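Local coordinates for protein putative alcohol dehydrogenase (Sinorhizobium meliloti, PDB 4J6F) that probably oxidises alcohols with a nicotinamide cofactor, as a member of the medium-chain dehydrogenase/reductase family in which zinc binding is inferred, at residues I223-R228 / K347-V352; T187-Y192 / A334-L339. One frame throughout, in Å; residues are numbered along the deposited sequence.

Contact 1: residues I223-R228 / K347-V352; sequences IIQLAR and KIRPLV
Gln225 NE2 is held by two oxygens: a hydrogen bond of 2.8 Å to Arg349 O and a weak one to the hydroxyl of Tyr192. Helix 218-229 belongs to the Rossmann-type half of the enzyme, packing on parallel strand 233-238, whereas 347-352 is the extended link that leads from helix 333-344 to strand 352-357 in the sheet of the other half. Gln225 spans the two. From a CG beside the backbone N (chi1 -68°) its chain runs out extended, and the amide meets both polar groups of one residue: Arg349 N donates to Gln225 OE1 at 2.8 Å, tilted 24° from the carbonyl plane, while the NE2 bond is nearly straight (168°) and lies in the planes of both the amide and the accepting carbonyl. This two-point grip fixes the amide's rotation, and glutamine suits the place because it offers donor and acceptor together without a charge. Leu351 CD1 lies beside the amide, 3.6 Å from Gln225 NE2, whereas Ile348 CG2 packs lower on the chain, 3.6 Å from Gln225 CB, touching Leu226 CD2 more loosely at 4.1 Å; the branched isoleucine thus fills the corner between two helix side chains. Arg349 passes its CG across OE1 and sends its guanidinium on to the carbonyl of Asp248. A water donates to both Gln225 O (2.9 Å) and Lys347 O (3.0 Å).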
loop_
_atom_site.group_PDB
_atom_site.type_symbol
_atom_site.label_atom_id
_atom_site.label_comp_id
_atom_site.label_asym_id
_atom_site.label_seq_id
_atom_site.Cartn_x
_atom_site.Cartn_y
_atom_site.Cartn_z
ATOM N N ILE A 223 18.880 5.409 -2.898
ATOM C CA ILE A 223 17.656 6.070 -3.259
ATOM C C ILE A 223 17.874 7.556 -3.474
ATOM O O ILE A 223 17.302 8.126 -4.400
ATOM C CB ILE A 223 16.546 5.791 -2.252
ATOM C CG1 ILE A 223 15.900 4.475 -2.619
ATOM C CG2 ILE A 223 15.487 6.883 -2.298
ATOM C CD1 ILE A 223 15.150 3.867 -1.484
ATOM N N ILE A 224 18.715 8.170 -2.646
ATOM C CA ILE A 224 19.064 9.577 -2.833
ATOM C C ILE A 224 19.669 9.825 -4.223
ATOM O O ILE A 224 19.259 10.748 -4.935
ATOM C CB ILE A 224 19.986 10.083 -1.705
ATOM C CG1 ILE A 224 19.225 10.015 -0.379
ATOM C CG2 ILE A 224 20.494 11.505 -1.986
ATOM C CD1 ILE A 224 20.067 10.315 0.838
ATOM N N GLN A 225 20.615 8.985 -4.614
ATOM C CA GLN A 225 21.207 9.082 -5.947
ATOM C C GLN A 225 20.185 8.755 -7.033
ATOM O O GLN A 225 20.020 9.526 -7.991
ATOM C CB GLN A 225 22.441 8.189 -6.087
ATOM C CG GLN A 225 23.642 8.612 -5.258
ATOM C CD GLN A 225 24.928 8.078 -5.843
ATOM O OE1 GLN A 225 25.505 8.689 -6.755
ATOM N NE2 GLN A 225 25.386 6.925 -5.340
ATOM N N LEU A 226 19.475 7.641 -6.878
ATOM C CA LEU A 226 18.516 7.255 -7.898
ATOM C C LEU A 226 17.403 8.292 -8.051
ATOM O O LEU A 226 16.950 8.552 -9.156
ATOM C CB LEU A 226 17.964 5.866 -7.634
ATOM C CG LEU A 226 18.984 4.729 -7.617
ATOM C CD1 LEU A 226 18.328 3.509 -7.007
ATOM C CD2 LEU A 226 19.509 4.387 -8.997
ATOM N N ALA A 227 16.984 8.913 -6.953
ATOM C CA ALA A 227 16.032 10.018 -7.032
ATOM C C ALA A 227 16.544 11.129 -7.960
ATOM O O ALA A 227 15.812 11.628 -8.826
ATOM C CB ALA A 227 15.750 10.580 -5.653
ATOM N N ARG A 228 17.808 11.510 -7.783
ATOM C CA ARG A 228 18.391 12.538 -8.621
ATOM C C ARG A 228 18.429 12.090 -10.080
ATOM O O ARG A 228 18.095 12.853 -10.979
ATOM C CB ARG A 228 19.785 12.891 -8.125
ATOM C CG ARG A 228 19.781 13.767 -6.898
ATOM C CD ARG A 228 19.154 15.110 -7.215
ATOM N NE ARG A 228 19.116 15.955 -6.029
ATOM C CZ ARG A 228 18.450 17.095 -5.927
ATOM N NH1 ARG A 228 17.740 17.552 -6.949
ATOM N NH2 ARG A 228 18.487 17.769 -4.788
ATOM N N LYS A 347 25.270 8.592 -13.999
ATOM C CA LYS A 347 24.192 9.348 -13.369
ATOM C C LYS A 347 24.165 9.051 -11.875
ATOM O O LYS A 347 23.584 9.805 -11.110
ATOM C CB LYS A 347 22.825 9.068 -14.012
ATOM C CG LYS A 347 22.740 9.401 -15.492
ATOM C CD LYS A 347 21.315 9.698 -15.947
ATOM C CE LYS A 347 21.339 10.400 -17.307
ATOM N NZ LYS A 347 20.009 10.892 -17.776
ATOM N N ILE A 348 24.769 7.936 -11.471
ATOM C CA ILE A 348 25.062 7.662 -10.054
ATOM C C ILE A 348 26.556 7.369 -9.894
ATOM O O ILE A 348 27.230 7.081 -10.883
ATOM C CB ILE A 348 24.237 6.491 -9.480
ATOM C CG1 ILE A 348 24.477 5.209 -10.292
ATOM C CG2 ILE A 348 22.771 6.874 -9.394
ATOM C CD1 ILE A 348 23.725 3.986 -9.803
ATOM N N ARG A 349 27.068 7.446 -8.665
ATOM C CA ARG A 349 28.492 7.202 -8.409
ATOM C C ARG A 349 28.758 6.236 -7.232
ATOM O O ARG A 349 27.942 6.129 -6.308
ATOM C CB ARG A 349 29.256 8.531 -8.258
ATOM C CG ARG A 349 28.834 9.405 -7.082
ATOM C CD ARG A 349 29.683 10.665 -6.998
ATOM N NE ARG A 349 29.351 11.494 -5.836
ATOM C CZ ARG A 349 29.955 11.409 -4.647
ATOM N NH1 ARG A 349 30.916 10.511 -4.448
ATOM N NH2 ARG A 349 29.596 12.211 -3.644
ATOM N N PRO A 350 29.898 5.523 -7.260
ATOM C CA PRO A 350 30.134 4.545 -6.194
ATOM C C PRO A 350 30.446 5.218 -4.866
ATOM O O PRO A 350 31.125 6.236 -4.835
ATOM C CB PRO A 350 31.353 3.775 -6.694
ATOM C CG PRO A 350 32.106 4.791 -7.495
ATOM C CD PRO A 350 31.060 5.646 -8.160
ATOM N N LEU A 351 29.950 4.649 -3.778
ATOM C CA LEU A 351 30.215 5.180 -2.451
ATOM C C LEU A 351 30.999 4.161 -1.629
ATOM O O LEU A 351 30.427 3.280 -0.986
ATOM C CB LEU A 351 28.898 5.541 -1.769
ATOM C CG LEU A 351 28.010 6.470 -2.592
ATOM C CD1 LEU A 351 26.617 6.578 -1.996
ATOM C CD2 LEU A 351 28.676 7.839 -2.721
ATOM N N VAL A 352 32.320 4.255 -1.657
ATOM C CA VAL A 352 33.097 3.268 -0.923
ATOM C C VAL A 352 33.348 3.740 0.505
ATOM O O VAL A 352 34.103 4.687 0.730
ATOM C CB VAL A 352 34.407 2.898 -1.641
ATOM C CG1 VAL A 352 35.188 1.892 -0.817
ATOM C CG2 VAL A 352 34.095 2.311 -3.004
HETATM O O HOH W 1 22.589 10.702 -8.393
#

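Contact 2: residues T187-Y192 / A334-L339; sequences TFCCAY and ADFRRL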
loop_
_atom_site.group_PDB
_atom_site.type_symbol
_atom_site.label_atom_id
_atom_site.label_comp_id
_atom_site.label_asym_id
_atom_site.label_seq_id
_atom_site.Cartn_x
_atom_site.Cartn_y
_atom_site.Cartn_z
ATOM N N THR A 187 29.806 -1.880 -5.303
ATOM C CA THR A 187 28.997 -1.176 -4.327
ATOM C C THR A 187 27.531 -1.199 -4.730
ATOM O O THR A 187 26.671 -0.893 -3.923
ATOM C CB THR A 187 29.479 0.283 -4.119
ATOM O OG1 THR A 187 29.213 1.071 -5.288
ATOM C CG2 THR A 187 30.964 0.333 -3.820
ATOM N N PHE A 188 27.238 -1.591 -5.967
ATOM C CA PHE A 188 25.936 -1.261 -6.564
ATOM C C PHE A 188 24.788 -2.269 -6.457
ATOM O O PHE A 188 23.687 -1.895 -6.049
ATOM C CB PHE A 188 26.102 -0.866 -8.023
ATOM C CG PHE A 188 26.845 0.421 -8.232
ATOM C CD1 PHE A 188 26.266 1.636 -7.913
ATOM C CD2 PHE A 188 28.105 0.420 -8.803
ATOM C CE1 PHE A 188 26.939 2.824 -8.141
ATOM C CE2 PHE A 188 28.785 1.604 -9.034
ATOM C CZ PHE A 188 28.201 2.813 -8.707
ATOM N N CYS A 189 24.997 -3.537 -6.784
ATOM C CA CYS A 189 23.885 -4.398 -7.197
ATOM C C CYS A 189 22.677 -4.727 -6.288
ATOM O O CYS A 189 21.555 -4.545 -6.715
ATOM C CB CYS A 189 24.463 -5.719 -7.689
ATOM S SG CYS A 189 23.228 -6.934 -8.148
ATOM N N CYS A 190 22.871 -5.140 -5.044
ATOM C CA CYS A 190 21.746 -5.364 -4.146
ATOM C C CYS A 190 21.019 -4.085 -3.758
ATOM O O CYS A 190 19.818 -3.974 -3.996
ATOM C CB CYS A 190 22.177 -6.137 -2.895
ATOM S SG CYS A 190 20.830 -6.496 -1.734
ATOM N N ALA A 191 21.711 -3.117 -3.166
ATOM C CA ALA A 191 21.007 -1.923 -2.689
ATOM C C ALA A 191 20.411 -1.049 -3.802
ATOM O O ALA A 191 19.316 -0.505 -3.622
ATOM C CB ALA A 191 21.868 -1.099 -1.752
ATOM N N TYR A 192 21.107 -0.926 -4.939
ATOM C CA TYR A 192 20.641 -0.041 -6.017
ATOM C C TYR A 192 19.532 -0.681 -6.855
ATOM O O TYR A 192 18.630 0.014 -7.335
ATOM C CB TYR A 192 21.797 0.502 -6.878
ATOM C CG TYR A 192 22.667 1.519 -6.135
ATOM C CD1 TYR A 192 23.457 1.128 -5.048
ATOM C CD2 TYR A 192 22.692 2.866 -6.504
ATOM C CE1 TYR A 192 24.236 2.038 -4.359
ATOM C CE2 TYR A 192 23.478 3.785 -5.819
ATOM C CZ TYR A 192 24.246 3.363 -4.746
ATOM O OH TYR A 192 25.034 4.246 -4.027
ATOM N N ALA A 334 14.514 -5.386 -16.111
ATOM C CA ALA A 334 14.525 -4.048 -16.710
ATOM C C ALA A 334 15.129 -3.074 -15.730
ATOM O O ALA A 334 15.902 -2.202 -16.121
ATOM C CB ALA A 334 13.126 -3.605 -17.109
ATOM N N ASP A 335 14.785 -3.239 -14.453
ATOM C CA ASP A 335 15.357 -2.424 -13.397
ATOM C C ASP A 335 16.874 -2.572 -13.403
ATOM O O ASP A 335 17.592 -1.576 -13.362
ATOM C CB ASP A 335 14.751 -2.781 -12.037
ATOM C CG ASP A 335 13.247 -2.515 -11.980
ATOM O OD1 ASP A 335 12.798 -1.526 -12.596
ATOM O OD2 ASP A 335 12.503 -3.291 -11.336
ATOM N N PHE A 336 17.361 -3.805 -13.510
ATOM C CA PHE A 336 18.798 -4.039 -13.536
ATOM C C PHE A 336 19.478 -3.388 -14.742
ATOM O O PHE A 336 20.576 -2.837 -14.619
ATOM C CB PHE A 336 19.130 -5.526 -13.490
ATOM C CG PHE A 336 20.602 -5.797 -13.344
ATOM C CD1 PHE A 336 21.204 -5.779 -12.088
ATOM C CD2 PHE A 336 21.398 -6.038 -14.460
ATOM C CE1 PHE A 336 22.561 -6.015 -11.945
ATOM C CE2 PHE A 336 22.757 -6.273 -14.321
ATOM C CZ PHE A 336 23.340 -6.256 -13.065
ATOM N N ARG A 337 18.838 -3.457 -15.906
ATOM C CA ARG A 337 19.408 -2.864 -17.107
ATOM C C ARG A 337 19.579 -1.362 -16.914
ATOM O O ARG A 337 20.642 -0.802 -17.210
ATOM C CB ARG A 337 18.559 -3.186 -18.326
ATOM C CG ARG A 337 18.987 -4.457 -19.044
ATOM C CD ARG A 337 18.097 -4.708 -20.260
ATOM N NE ARG A 337 17.107 -5.766 -20.025
ATOM C CZ ARG A 337 15.789 -5.582 -19.949
ATOM N NH1 ARG A 337 15.265 -4.371 -20.098
ATOM N NH2 ARG A 337 14.987 -6.618 -19.736
ATOM N N ARG A 338 18.539 -0.734 -16.367
ATOM C CA ARG A 338 18.536 0.694 -16.095
ATOM C C ARG A 338 19.659 1.032 -15.140
ATOM O O ARG A 338 20.312 2.064 -15.282
ATOM C CB ARG A 338 17.200 1.133 -15.500
ATOM C CG ARG A 338 17.064 2.642 -15.327
ATOM C CD ARG A 338 15.608 3.071 -15.430
ATOM N NE ARG A 338 14.795 2.462 -14.376
ATOM C CZ ARG A 338 13.930 1.457 -14.541
ATOM N NH1 ARG A 338 13.714 0.916 -15.734
ATOM N NH2 ARG A 338 13.277 0.987 -13.491
ATOM N N LEU A 339 19.887 0.162 -14.165
ATOM C CA LEU A 339 20.962 0.381 -13.209
ATOM C C LEU A 339 22.314 0.347 -13.919
ATOM O O LEU A 339 23.118 1.272 -13.771
ATOM C CB LEU A 339 20.892 -0.643 -12.081
ATOM C CG LEU A 339 22.049 -0.732 -11.101
ATOM C CD1 LEU A 339 22.273 0.631 -10.470
ATOM C CD2 LEU A 339 21.721 -1.778 -10.054
#
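Leu339 reaches across to Tyr192 with its CB directed toward 187-192, and with CG anti to the backbone N (chi1 170°) the fork is carried out toward Tyr192. There the two methyls divide the work. CD1 rests 3.6 Å from Tyr192 CB and approaches the tyrosine ring obliquely; CD2 touches the same CB at 3.9 Å and leans over the helix backbone, 4.3 Å from Cys189 O. A forked aliphatic side chain suits this place, since it can spread over the helix backbone and Tyr192 CB, where no polar partner is needed. Helices 189-201 and 333-344 pack together here, the second following strand 324-327, an edge strand, within this chain, of the parallel Rossmann-type sheet. One turn before Leu339, Phe336 carries the contact toward Cys189. Cys189 SG lies at the edge of the Phe336 ring, 4.0 Å from CE1; the line from SG to the ring centroid is 78° off the ring normal, a sulfur-aromatic contact. Cysteine is small enough to fit beside the ring, and Met135 of strand 133-140 touches both side chains. The polar residues of the second helix bind the first helix further along: Asp335 OD2 forms a salt bridge with Arg197, and Arg338 forms one with Glu196. Arg338 NH2 also reaches back to Asp335 OD1 at 2.7 Å, a salt bridge whose hydrogen bond is weak. Within 187-192, Phe188 CD1 sits 3.8 Å above one face of the Tyr192 ring.

Contacts 1 and 2 have centres about 11 Å apart and touch directly, with Tyr192 as the chief go-between. Its hydroxyl joins the amide of contact 1 at 3.0 Å from Gln225 NE2 and lies 3.5 Å from Leu351 CD1, while its backbone O lies 3.5 Å from Leu226 CD1. Ile348 of contact 1 also packs on Leu339 of contact 2, and Phe188 CZ comes within 3.5 Å of Pro350 N. The segments alternate along the chain, and these contacts join helices 189-201, 218-229 and 333-344 to the link at 347-352. On the side of contact 2, the side chain of Phe336 lies about 4 Å from a bound glycerol, probably from the crystallisation liquor.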